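Local coordinates for protein ATP-citrate lyase beta-subunit (Chlorobium limicola, PDB 6HXJ) that probably takes part in ATP-dependent cleavage of citrate with coenzyme A, giving acetyl-CoA and oxaloacetate, as a subunit of ATP-citrate lyase, at residues Ala275-Ala280 and Pro387-Val392; Ile285-Glu290 and Cys308-Ile313. All coordinates share one frame; numbering follows the deposited sequence.

Contact 1. Residues Ala275-Ala280 and Pro387-Val392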
loop_
_atom_site.group_PDB
_atom_site.type_symbol
_atom_site.label_atom_id
_atom_site.label_comp_id
_atom_site.label_asym_id
_atom_site.label_seq_id
_atom_site.Cartn_x
_atom_site.Cartn_y
_atom_site.Cartn_z
ATOM N N ALA A 275 5.218 1.658 66.330
ATOM C CA ALA A 275 5.865 0.690 67.214
ATOM C C ALA A 275 6.153 1.332 68.565
ATOM O O ALA A 275 5.870 0.719 69.593
ATOM C CB ALA A 275 7.149 0.183 66.584
ATOM N N ASP A 276 6.680 2.583 68.560
ATOM C CA ASP A 276 6.989 3.372 69.760
ATOM C C ASP A 276 5.715 3.556 70.573
ATOM O O ASP A 276 5.754 3.387 71.790
ATOM C CB ASP A 276 7.534 4.766 69.374
ATOM C CG ASP A 276 8.983 4.882 68.924
ATOM O OD1 ASP A 276 9.530 3.884 68.404
ATOM O OD2 ASP A 276 9.559 6.002 69.044
ATOM N N ALA A 277 4.587 3.889 69.880
ATOM C CA ALA A 277 3.260 4.112 70.453
ATOM C C ALA A 277 2.780 2.872 71.190
ATOM O O ALA A 277 2.314 2.993 72.323
ATOM C CB ALA A 277 2.270 4.506 69.367
ATOM N N VAL A 278 2.956 1.682 70.581
ATOM C CA VAL A 278 2.575 0.402 71.181
ATOM C C VAL A 278 3.344 0.137 72.480
ATOM O O VAL A 278 2.725 -0.142 73.516
ATOM C CB VAL A 278 2.696 -0.775 70.183
ATOM C CG1 VAL A 278 2.504 -2.122 70.887
ATOM C CG2 VAL A 278 1.691 -0.635 69.047
ATOM N N VAL A 279 4.691 0.247 72.417
ATOM C CA VAL A 279 5.593 0.041 73.566
ATOM C C VAL A 279 5.241 1.012 74.704
ATOM O O VAL A 279 5.054 0.580 75.841
ATOM C CB VAL A 279 7.088 0.138 73.151
ATOM C CG1 VAL A 279 8.011 -0.008 74.358
ATOM C CG2 VAL A 279 7.435 -0.897 72.092
ATOM N N ALA A 280 5.126 2.321 74.368
ATOM C CA ALA A 280 4.790 3.409 75.288
ATOM C C ALA A 280 3.431 3.180 75.972
ATOM O O ALA A 280 3.310 3.433 77.176
ATOM C CB ALA A 280 4.809 4.754 74.558
ATOM N N PRO A 387 -5.695 11.614 64.995
ATOM C CA PRO A 387 -4.222 11.734 65.034
ATOM C C PRO A 387 -3.629 10.356 64.725
ATOM O O PRO A 387 -4.210 9.341 65.093
ATOM C CB PRO A 387 -3.954 12.340 66.417
ATOM C CG PRO A 387 -5.200 13.037 66.755
ATOM C CD PRO A 387 -6.287 12.162 66.228
ATOM N N MET A 388 -2.520 10.338 63.958
ATOM C CA MET A 388 -1.829 9.155 63.421
ATOM C C MET A 388 -1.735 7.904 64.321
ATOM O O MET A 388 -2.321 6.865 63.979
ATOM C CB MET A 388 -0.401 9.511 62.996
ATOM C CG MET A 388 0.160 8.542 61.976
ATOM S SD MET A 388 1.846 8.840 61.441
ATOM C CE MET A 388 2.794 8.236 62.799
ATOM N N THR A 389 -0.996 8.006 65.452
ATOM C CA THR A 389 -0.735 6.913 66.392
ATOM C C THR A 389 -1.827 6.813 67.465
ATOM O O THR A 389 -1.657 6.037 68.414
ATOM C CB THR A 389 0.663 7.043 67.016
ATOM O OG1 THR A 389 0.809 8.366 67.524
ATOM C CG2 THR A 389 1.784 6.745 66.023
ATOM N N ASP A 390 -2.950 7.559 67.331
ATOM C CA ASP A 390 -4.007 7.502 68.351
ATOM C C ASP A 390 -4.936 6.311 68.170
ATOM O O ASP A 390 -5.732 6.039 69.066
ATOM C CB ASP A 390 -4.766 8.814 68.494
ATOM C CG ASP A 390 -4.002 9.868 69.288
ATOM O OD1 ASP A 390 -2.801 9.632 69.607
ATOM O OD2 ASP A 390 -4.606 10.918 69.615
ATOM N N ILE A 391 -4.778 5.534 67.080
ATOM C CA ILE A 391 -5.531 4.285 66.903
ATOM C C ILE A 391 -4.955 3.204 67.818
ATOM O O ILE A 391 -5.683 2.297 68.208
ATOM C CB ILE A 391 -5.669 3.811 65.433
ATOM C CG1 ILE A 391 -4.306 3.754 64.693
ATOM C CG2 ILE A 391 -6.700 4.667 64.695
ATOM C CD1 ILE A 391 -4.299 2.924 63.393
ATOM N N VAL A 392 -3.666 3.340 68.208
ATOM C CA VAL A 392 -2.963 2.442 69.129
ATOM C C VAL A 392 -3.635 2.518 70.515
ATOM O O VAL A 392 -3.760 1.498 71.185
ATOM C CB VAL A 392 -1.439 2.766 69.161
ATOM C CG1 VAL A 392 -0.728 2.105 70.332
ATOM C CG2 VAL A 392 -0.762 2.409 67.841
#
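In the citrate-binding part of the chain, helix 268-280 meets the start of the C-terminal helix and the residues leading into it, where A277 and V278 face T389 and V392. All four touching residues are buried, and the 161 Å² of surface enclosed between the segments holds no hydrogen bond across it, so the contact is purely van der Waals. V392 carries most of the second segment's side with both branches. Its CG1 is anti to the backbone N (chi1 166°), which directs this methyl at the helix backbone between A277 and V278: it lies 3.7 Å from A277 C and 3.9 Å from V278 CG2. The other branch, V392 CG2, reaches A277 CB at 4.0 Å, while the valine side chains of V278 and V392 cross at about a right angle. T389 adds a smaller share, its CB 3.8 Å from A277 CB and its CG2 methyl beside it. With an alanine in place of V392 both methyls go, and A277 and V278 would probably be left with a gap on this side. Y274, one turn earlier on helix 268-280, also packs on T389 and V392, and D276 OD2 takes hydrogen bonds from the backbone of another protein's chain. The T389 side chain is about 13 Å from a bound citrate, too far for contact. This is apolar packing of the C-terminal helix and its lead-in on helix 268-280, consistent with an alpha/beta domain of the succinyl-CoA synthetase type.

Contact 2. Residues Ile285-Glu290 and Cys308-Ile313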
loop_
_atom_site.group_PDB
_atom_site.type_symbol
_atom_site.label_atom_id
_atom_site.label_comp_id
_atom_site.label_asym_id
_atom_site.label_seq_id
_atom_site.Cartn_x
_atom_site.Cartn_y
_atom_site.Cartn_z
ATOM N N ILE A 285 4.609 -5.599 70.494
ATOM C CA ILE A 285 4.508 -5.664 69.024
ATOM C C ILE A 285 4.688 -7.107 68.546
ATOM O O ILE A 285 5.580 -7.823 69.013
ATOM C CB ILE A 285 5.381 -4.637 68.226
ATOM C CG1 ILE A 285 6.903 -4.807 68.453
ATOM C CG2 ILE A 285 4.938 -3.207 68.502
ATOM C CD1 ILE A 285 7.791 -4.160 67.396
ATOM N N ALA A 286 3.779 -7.546 67.667
ATOM C CA ALA A 286 3.789 -8.885 67.104
ATOM C C ALA A 286 4.833 -8.910 66.005
ATOM O O ALA A 286 5.539 -9.906 65.852
ATOM C CB ALA A 286 2.418 -9.225 66.547
ATOM N N ASN A 287 4.962 -7.782 65.266
ATOM C CA ASN A 287 5.943 -7.666 64.191
ATOM C C ASN A 287 6.299 -6.230 63.893
ATOM O O ASN A 287 5.667 -5.305 64.411
ATOM C CB ASN A 287 5.380 -8.305 62.900
ATOM C CG ASN A 287 4.197 -7.556 62.325
ATOM O OD1 ASN A 287 3.065 -7.690 62.800
ATOM N ND2 ASN A 287 4.442 -6.708 61.324
ATOM N N TYR A 288 7.290 -6.053 63.001
ATOM C CA TYR A 288 7.628 -4.775 62.382
ATOM C C TYR A 288 7.384 -4.969 60.862
ATOM O O TYR A 288 7.957 -5.883 60.263
ATOM C CB TYR A 288 9.071 -4.292 62.645
ATOM C CG TYR A 288 9.348 -2.983 61.920
ATOM C CD1 TYR A 288 8.937 -1.755 62.461
ATOM C CD2 TYR A 288 9.946 -2.971 60.657
ATOM C CE1 TYR A 288 9.136 -0.552 61.773
ATOM C CE2 TYR A 288 10.121 -1.774 59.950
ATOM C CZ TYR A 288 9.723 -0.568 60.518
ATOM O OH TYR A 288 9.935 0.617 59.856
ATOM N N ALA A 289 6.500 -4.155 60.270
ATOM C CA ALA A 289 6.197 -4.245 58.850
ATOM C C ALA A 289 6.110 -2.862 58.271
ATOM O O ALA A 289 5.380 -2.004 58.774
ATOM C CB ALA A 289 4.894 -5.005 58.613
ATOM N N GLU A 290 6.860 -2.643 57.206
ATOM C CA GLU A 290 6.886 -1.388 56.478
ATOM C C GLU A 290 6.609 -1.694 55.002
ATOM O O GLU A 290 7.063 -2.706 54.482
ATOM C CB GLU A 290 8.282 -0.766 56.653
ATOM C CG GLU A 290 8.588 0.442 55.787
ATOM C CD GLU A 290 10.004 0.477 55.244
ATOM O OE1 GLU A 290 10.153 0.633 54.010
ATOM O OE2 GLU A 290 10.962 0.338 56.041
ATOM N N CYS A 308 -1.226 -11.692 58.916
ATOM C CA CYS A 308 -2.418 -12.414 59.353
ATOM C C CYS A 308 -2.072 -13.832 59.837
ATOM O O CYS A 308 -2.716 -14.332 60.765
ATOM C CB CYS A 308 -3.457 -12.436 58.236
ATOM S SG CYS A 308 -3.970 -10.791 57.633
ATOM N N ARG A 309 -1.054 -14.467 59.209
ATOM C CA ARG A 309 -0.577 -15.809 59.559
ATOM C C ARG A 309 0.085 -15.850 60.963
ATOM O O ARG A 309 0.170 -16.924 61.547
ATOM C CB ARG A 309 0.380 -16.348 58.474
ATOM C CG ARG A 309 -0.287 -16.797 57.166
ATOM C CD ARG A 309 0.741 -17.040 56.060
ATOM N NE ARG A 309 0.179 -16.871 54.711
ATOM C CZ ARG A 309 0.893 -16.633 53.608
ATOM N NH1 ARG A 309 2.216 -16.536 53.671
ATOM N NH2 ARG A 309 0.287 -16.484 52.435
ATOM N N LEU A 310 0.503 -14.681 61.517
ATOM C CA LEU A 310 1.164 -14.527 62.835
ATOM C C LEU A 310 0.377 -15.096 64.047
ATOM O O LEU A 310 -0.845 -14.912 64.128
ATOM C CB LEU A 310 1.549 -13.053 63.100
ATOM C CG LEU A 310 2.703 -12.490 62.273
ATOM C CD1 LEU A 310 2.729 -10.984 62.348
ATOM C CD2 LEU A 310 4.041 -13.011 62.738
ATOM N N PRO A 311 1.099 -15.790 64.978
ATOM C CA PRO A 311 0.423 -16.392 66.133
ATOM C C PRO A 311 0.034 -15.406 67.230
ATOM O O PRO A 311 0.773 -14.449 67.528
ATOM C CB PRO A 311 1.439 -17.417 66.643
ATOM C CG PRO A 311 2.761 -16.857 66.280
ATOM C CD PRO A 311 2.550 -16.097 64.993
ATOM N N ASN A 312 -1.119 -15.701 67.865
ATOM C CA ASN A 312 -1.748 -14.987 68.982
ATOM C C ASN A 312 -1.743 -13.440 68.822
ATOM O O ASN A 312 -1.268 -12.681 69.680
ATOM C CB ASN A 312 -1.192 -15.436 70.365
ATOM C CG ASN A 312 0.305 -15.679 70.445
ATOM O OD1 ASN A 312 1.122 -14.742 70.535
ATOM N ND2 ASN A 312 0.691 -16.957 70.421
ATOM N N ILE A 313 -2.305 -12.986 67.719
ATOM C CA ILE A 313 -2.418 -11.550 67.497
ATOM C C ILE A 313 -3.859 -11.105 67.788
ATOM O O ILE A 313 -4.814 -11.731 67.325
ATOM C CB ILE A 313 -1.855 -11.080 66.131
ATOM C CG1 ILE A 313 -2.617 -11.667 64.929
ATOM C CG2 ILE A 313 -0.365 -11.377 66.045
ATOM C CD1 ILE A 313 -2.411 -10.918 63.636
#
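A286 and N287, where the chain enters strand 287-292, pack against I313 and L310 of the turn that follows helix 297-309. There are two separate points of touch and no hydrogen bond between the segments. At the first, A286 CB meets the branch methyl I313 CG2 at 3.6 Å. The isoleucine sets its CG1 between the backbone N and the carbonyl carbon (chi1 63°), which leaves CG2 anti to the carbonyl carbon and facing the alanine. At the second, a single methyl does the work: L310 CD1 lies 3.3 Å from N287 OD1, 3.7 Å from N287 CG and 3.8 Å from N287 CB. It therefore touches the asparagine along its stem as well as at its oxygen, standing to one side of the amide plane, and the two side chains cross at about a right angle. With CD1 anti to CA (chi2 165°), the leucine's methyl extends outward and comes against the asparagine. The amide is held independently of this contact, since ND2 is hydrogen-bonded to L263 O and OD1 also has a partner elsewhere, which probably fixes its rotation. Around the contact, F253 of strand 250-255 packs on both N287 and L310, whereas A262 of strand 261-266 touches A286, N287 and I313, so the turn after helix 297-309 lies against the adjacent strands 250-255, 287-292 and 261-266.

Followed from the N terminus, the chain passes along helix 268-280 (first side of contact 1), turns into strand 287-292 (first side of contact 2), then runs through helix 297-309 to residues 308-313. There contact 2 closes its short loop of 17 intervening residues, inside the crossover that leads to strand 315-318. Only after strands 352-356 and 378-382 does 387-392 close contact 1, across 106 residues, so contact 2 is nested within it. Their centres are 15 Å apart, yet they touch directly: V278 CG1 lies 3.6 Å from I285 CG2. Contact 1 joins the C-terminal helix and its lead-in to helix 268-280, while contact 2 ties the turn after helix 297-309 to the start of strand 287-292.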